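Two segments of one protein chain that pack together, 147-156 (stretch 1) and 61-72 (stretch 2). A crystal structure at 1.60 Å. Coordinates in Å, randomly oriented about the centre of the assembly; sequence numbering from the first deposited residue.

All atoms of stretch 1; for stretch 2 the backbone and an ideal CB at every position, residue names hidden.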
# COMPACT_ATOMS: atom_id res chain seq x y z
N ALA A 147 -15.68 10.18 -7.23
CA ALA A 147 -14.62 10.04 -6.22
C ALA A 147 -15.16 10.38 -4.82
O ALA A 147 -14.88 9.69 -3.84
CB ALA A 147 -13.41 10.91 -6.56
N TYR A 148 -15.95 11.44 -4.71
CA TYR A 148 -16.49 11.82 -3.40
C TYR A 148 -17.54 10.82 -2.93
O TYR A 148 -17.62 10.50 -1.73
CB TYR A 148 -17.02 13.26 -3.42
CG TYR A 148 -15.89 14.26 -3.28
CD1 TYR A 148 -15.07 14.58 -4.36
CD2 TYR A 148 -15.56 14.77 -2.04
CE1 TYR A 148 -14.00 15.45 -4.20
CE2 TYR A 148 -14.50 15.64 -1.87
CZ TYR A 148 -13.71 15.98 -2.95
OH TYR A 148 -12.66 16.85 -2.78
N ARG A 149 -18.33 10.30 -3.85
CA ARG A 149 -19.31 9.27 -3.52
C ARG A 149 -18.56 8.05 -2.94
O ARG A 149 -18.96 7.48 -1.93
CB ARG A 149 -20.09 8.86 -4.78
CG ARG A 149 -21.45 8.20 -4.55
CD ARG A 149 -22.17 7.96 -5.90
NE ARG A 149 -22.18 9.16 -6.74
CZ ARG A 149 -22.43 9.17 -8.05
NH1 ARG A 149 -22.69 8.05 -8.71
NH2 ARG A 149 -22.39 10.32 -8.71
N ILE A 150 -17.48 7.66 -3.61
CA ILE A 150 -16.67 6.51 -3.18
C ILE A 150 -16.04 6.76 -1.82
O ILE A 150 -16.00 5.86 -0.96
CB ILE A 150 -15.62 6.14 -4.24
CG1 ILE A 150 -16.33 5.69 -5.52
CG2 ILE A 150 -14.67 5.04 -3.71
CD1 ILE A 150 -15.49 5.75 -6.79
N ALA A 151 -15.51 7.96 -1.64
CA ALA A 151 -14.92 8.36 -0.36
C ALA A 151 -15.95 8.22 0.76
O ALA A 151 -15.67 7.64 1.82
CB ALA A 151 -14.36 9.78 -0.43
N GLU A 152 -17.18 8.70 0.53
CA GLU A 152 -18.25 8.55 1.52
C GLU A 152 -18.54 7.07 1.83
O GLU A 152 -18.70 6.69 2.98
CB GLU A 152 -19.53 9.23 1.02
CG GLU A 152 -19.42 10.72 0.97
CD GLU A 152 -20.72 11.39 0.58
OE1 GLU A 152 -21.73 10.70 0.32
OE2 GLU A 152 -20.73 12.64 0.58
N LYS A 153 -18.54 6.24 0.80
CA LYS A 153 -18.82 4.83 0.98
C LYS A 153 -17.77 4.19 1.85
O LYS A 153 -18.08 3.37 2.71
CB LYS A 153 -18.88 4.10 -0.35
CG LYS A 153 -20.11 4.40 -1.15
CD LYS A 153 -20.00 3.75 -2.48
CE LYS A 153 -21.16 4.05 -3.36
NZ LYS A 153 -20.89 3.44 -4.70
N LEU A 154 -16.50 4.53 1.61
CA LEU A 154 -15.42 3.96 2.42
C LEU A 154 -15.55 4.35 3.91
O LEU A 154 -15.35 3.52 4.81
CB LEU A 154 -14.08 4.43 1.85
CG LEU A 154 -13.65 3.59 0.64
CD1 LEU A 154 -12.72 4.33 -0.30
CD2 LEU A 154 -13.05 2.25 1.06
N VAL A 155 -15.90 5.59 4.17
CA VAL A 155 -16.08 6.06 5.54
C VAL A 155 -17.29 5.33 6.16
O VAL A 155 -17.25 4.89 7.31
CB VAL A 155 -16.28 7.57 5.54
CG1 VAL A 155 -16.64 8.07 6.96
CG2 VAL A 155 -15.03 8.26 5.02
N ALA A 156 -18.35 5.19 5.39
CA ALA A 156 -19.57 4.55 5.90
C ALA A 156 -19.45 3.06 6.17
O ALA A 156 -20.08 2.54 7.08
CB ALA A 156 -20.73 4.80 4.92
N UNK A 61 -19.93 15.92 15.74
CA UNK A 61 -20.13 14.48 15.72
C UNK A 61 -19.23 13.93 14.62
O UNK A 61 -18.75 14.68 13.77
CB UNK A 61 -21.60 14.11 15.49
N UNK A 62 -19.03 12.62 14.58
CA UNK A 62 -18.19 12.09 13.52
C UNK A 62 -18.82 12.33 12.15
O UNK A 62 -18.11 12.59 11.19
CB UNK A 62 -17.94 10.60 13.74
N UNK A 63 -20.15 12.27 12.07
CA UNK A 63 -20.79 12.54 10.79
C UNK A 63 -20.41 13.93 10.30
O UNK A 63 -19.98 14.10 9.17
CB UNK A 63 -22.31 12.41 10.91
N UNK A 64 -20.53 14.92 11.17
CA UNK A 64 -20.22 16.30 10.77
C UNK A 64 -18.73 16.53 10.54
O UNK A 64 -18.33 17.22 9.61
CB UNK A 64 -20.72 17.28 11.84
N UNK A 65 -17.89 15.96 11.41
CA UNK A 65 -16.46 16.11 11.27
C UNK A 65 -15.97 15.42 10.01
O UNK A 65 -15.08 15.92 9.33
CB UNK A 65 -15.74 15.55 12.50
N UNK A 66 -16.53 14.26 9.69
CA UNK A 66 -16.12 13.55 8.48
C UNK A 66 -16.50 14.38 7.25
O UNK A 66 -15.73 14.48 6.29
CB UNK A 66 -16.76 12.16 8.42
N UNK A 67 -17.68 15.00 7.30
CA UNK A 67 -18.09 15.88 6.20
C UNK A 67 -17.05 16.99 6.05
O UNK A 67 -16.60 17.28 4.95
CB UNK A 67 -19.48 16.47 6.45
N UNK A 68 -16.74 17.64 7.17
CA UNK A 68 -15.75 18.70 7.21
C UNK A 68 -14.40 18.26 6.61
O UNK A 68 -13.84 18.95 5.77
CB UNK A 68 -15.56 19.17 8.65
N UNK A 69 -13.91 17.12 7.05
CA UNK A 69 -12.62 16.65 6.56
C UNK A 69 -12.68 16.37 5.07
O UNK A 69 -11.80 16.77 4.33
CB UNK A 69 -12.18 15.39 7.32
N UNK A 70 -13.74 15.70 4.63
CA UNK A 70 -13.86 15.36 3.22
C UNK A 70 -14.10 16.57 2.30
O UNK A 70 -13.39 16.74 1.29
CB UNK A 70 -15.00 14.36 3.04
N UNK A 71 -15.06 17.41 2.67
CA UNK A 71 -15.45 18.54 1.82
C UNK A 71 -14.75 19.87 2.09
O UNK A 71 -14.84 20.80 1.27
CB UNK A 71 -16.96 18.76 1.96
N UNK A 72 -14.12 20.00 3.24
CA UNK A 72 -13.32 21.17 3.55
C UNK A 72 -14.05 22.29 4.26
O UNK A 72 -13.46 23.34 4.53
CB UNK A 72 -12.72 21.72 2.25

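Two helices run roughly antiparallel, at 146° between their N-to-C directions, with axes 11.3 Å apart at closest approach. That spacing leaves room for side chains between them, and stretch 1 offers Y148, A151, E152 and V155 to fill it.

Position 61 is out of reach of stretch 1, with extended backbone angles just before the helix starts. Serine, threonine, aspartate or asparagine would suit such a place. It is T61, whose OG1 accepts from the backbone N of position 64 at 3.1 Å, the N-cap bond.

Position 62 points its CA-to-CB bond toward stretch 1, but nothing lies within 5.5 Å of the ideal CB, so only a long side chain could make contact. A large aromatic, methionine or a long aliphatic chain would serve. Y62 reaches across, bringing OH and CE2 each 3.9 Å from V155 CG1.

Positions 63, 64 and 65 find nothing of stretch 1 near the ideal CB. They are E63, E64 and V65, none touching it.

At position 66 the CB faces V155, with the ideal CB already 4.3 Å from V155 CG1. A small residue, alanine, serine or perhaps cysteine, fits easily. It is S66, whose hydroxyl lies close to the carbonyls of its own helix's previous turn.

Position 67 points sideways, and 68 and 69 are out of reach; stretch 1 dictates none of them. They are Y67, L68 and I69.

Position 70 points toward stretch 1, one turn on from 66. A151 opposes it with only a methyl, the ring of Y148 and the CG of E152 border the space, and the ideal CB is 5.1 Å from Y148 CE2. A medium-sized aliphatic side chain such as leucine, isoleucine or methionine would suit. L70 places CD1 3.8 Å from A151 CB, CD2 3.8 Å from E152 CG and CG 3.8 Å from Y148 CD2. Its carbonyl also accepts from a water, 2.7 Å from L70 O and 2.7 Å from Y148 OH, bridging the helices.

Position 71 points sideways, yet a long side chain could swing toward the Y148 ring and the carboxylate of E152. Arginine, lysine, glutamine or tyrosine could use that acceptor. Y71, with chi1 in m, donates from OH to E152 OE2 in a very short 2.4 Å hydrogen bond. Its ring lies nearly parallel to that of Y148 but slid apart, with centroids 5.2 Å apart.

Position 72 has positive phi (91°), where a CB would jam against the preceding carbonyl O. Glycine is called for, and G72 follows the helix.

Stretch 2 61-72: TYEEVSYLILYG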
# COMPACT_ATOMS: atom_id res chain seq x y z
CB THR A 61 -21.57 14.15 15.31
OG1 THR A 61 -21.85 14.71 14.00
CG2 THR A 61 -22.57 14.72 16.32
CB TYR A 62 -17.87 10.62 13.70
CG TYR A 62 -16.88 10.13 12.67
CD1 TYR A 62 -15.56 10.54 12.69
CD2 TYR A 62 -17.27 9.27 11.67
CE1 TYR A 62 -14.65 10.07 11.76
CE2 TYR A 62 -16.36 8.76 10.76
CZ TYR A 62 -15.05 9.17 10.81
OH TYR A 62 -14.18 8.67 9.87
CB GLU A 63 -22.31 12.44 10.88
CG GLU A 63 -22.85 11.01 11.12
CD GLU A 63 -22.93 10.60 12.59
OE1 GLU A 63 -22.19 11.15 13.43
OE2 GLU A 63 -23.75 9.69 12.88
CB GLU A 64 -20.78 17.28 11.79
CG GLU A 64 -20.69 18.72 11.37
CD GLU A 64 -21.28 19.65 12.41
OE1 GLU A 64 -20.69 19.76 13.50
OE2 GLU A 64 -22.30 20.31 12.09
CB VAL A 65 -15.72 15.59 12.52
CG1 VAL A 65 -14.24 15.40 12.25
CG2 VAL A 65 -15.99 16.52 13.69
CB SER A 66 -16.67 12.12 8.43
OG SER A 66 -18.09 12.05 8.35
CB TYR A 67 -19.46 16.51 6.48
CG TYR A 67 -20.00 17.34 5.33
CD1 TYR A 67 -20.95 16.83 4.47
CD2 TYR A 67 -19.47 18.60 5.06
CE1 TYR A 67 -21.41 17.56 3.37
CE2 TYR A 67 -19.93 19.35 3.98
CZ TYR A 67 -20.89 18.82 3.15
OH TYR A 67 -21.36 19.57 2.08
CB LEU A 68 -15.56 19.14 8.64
CG LEU A 68 -14.45 20.15 8.91
CD1 LEU A 68 -14.68 21.47 8.16
CD2 LEU A 68 -14.30 20.40 10.40
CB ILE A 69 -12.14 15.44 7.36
CG1 ILE A 69 -11.76 15.88 8.78
CG2 ILE A 69 -10.92 14.81 6.69
CD1 ILE A 69 -11.46 14.73 9.74
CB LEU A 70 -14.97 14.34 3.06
CG LEU A 70 -15.19 13.82 1.64
CD1 LEU A 70 -13.90 13.23 1.05
CD2 LEU A 70 -16.31 12.79 1.66
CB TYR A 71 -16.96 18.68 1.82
CG TYR A 71 -17.64 17.50 1.18
CD1 TYR A 71 -17.58 17.31 -0.19
CD2 TYR A 71 -18.29 16.53 1.94
CE1 TYR A 71 -18.17 16.23 -0.78
CE2 TYR A 71 -18.89 15.44 1.35
CZ TYR A 71 -18.79 15.27 -0.02
OH TYR A 71 -19.37 14.21 -0.67
O HOH W 1 -12.82 18.52 -0.62
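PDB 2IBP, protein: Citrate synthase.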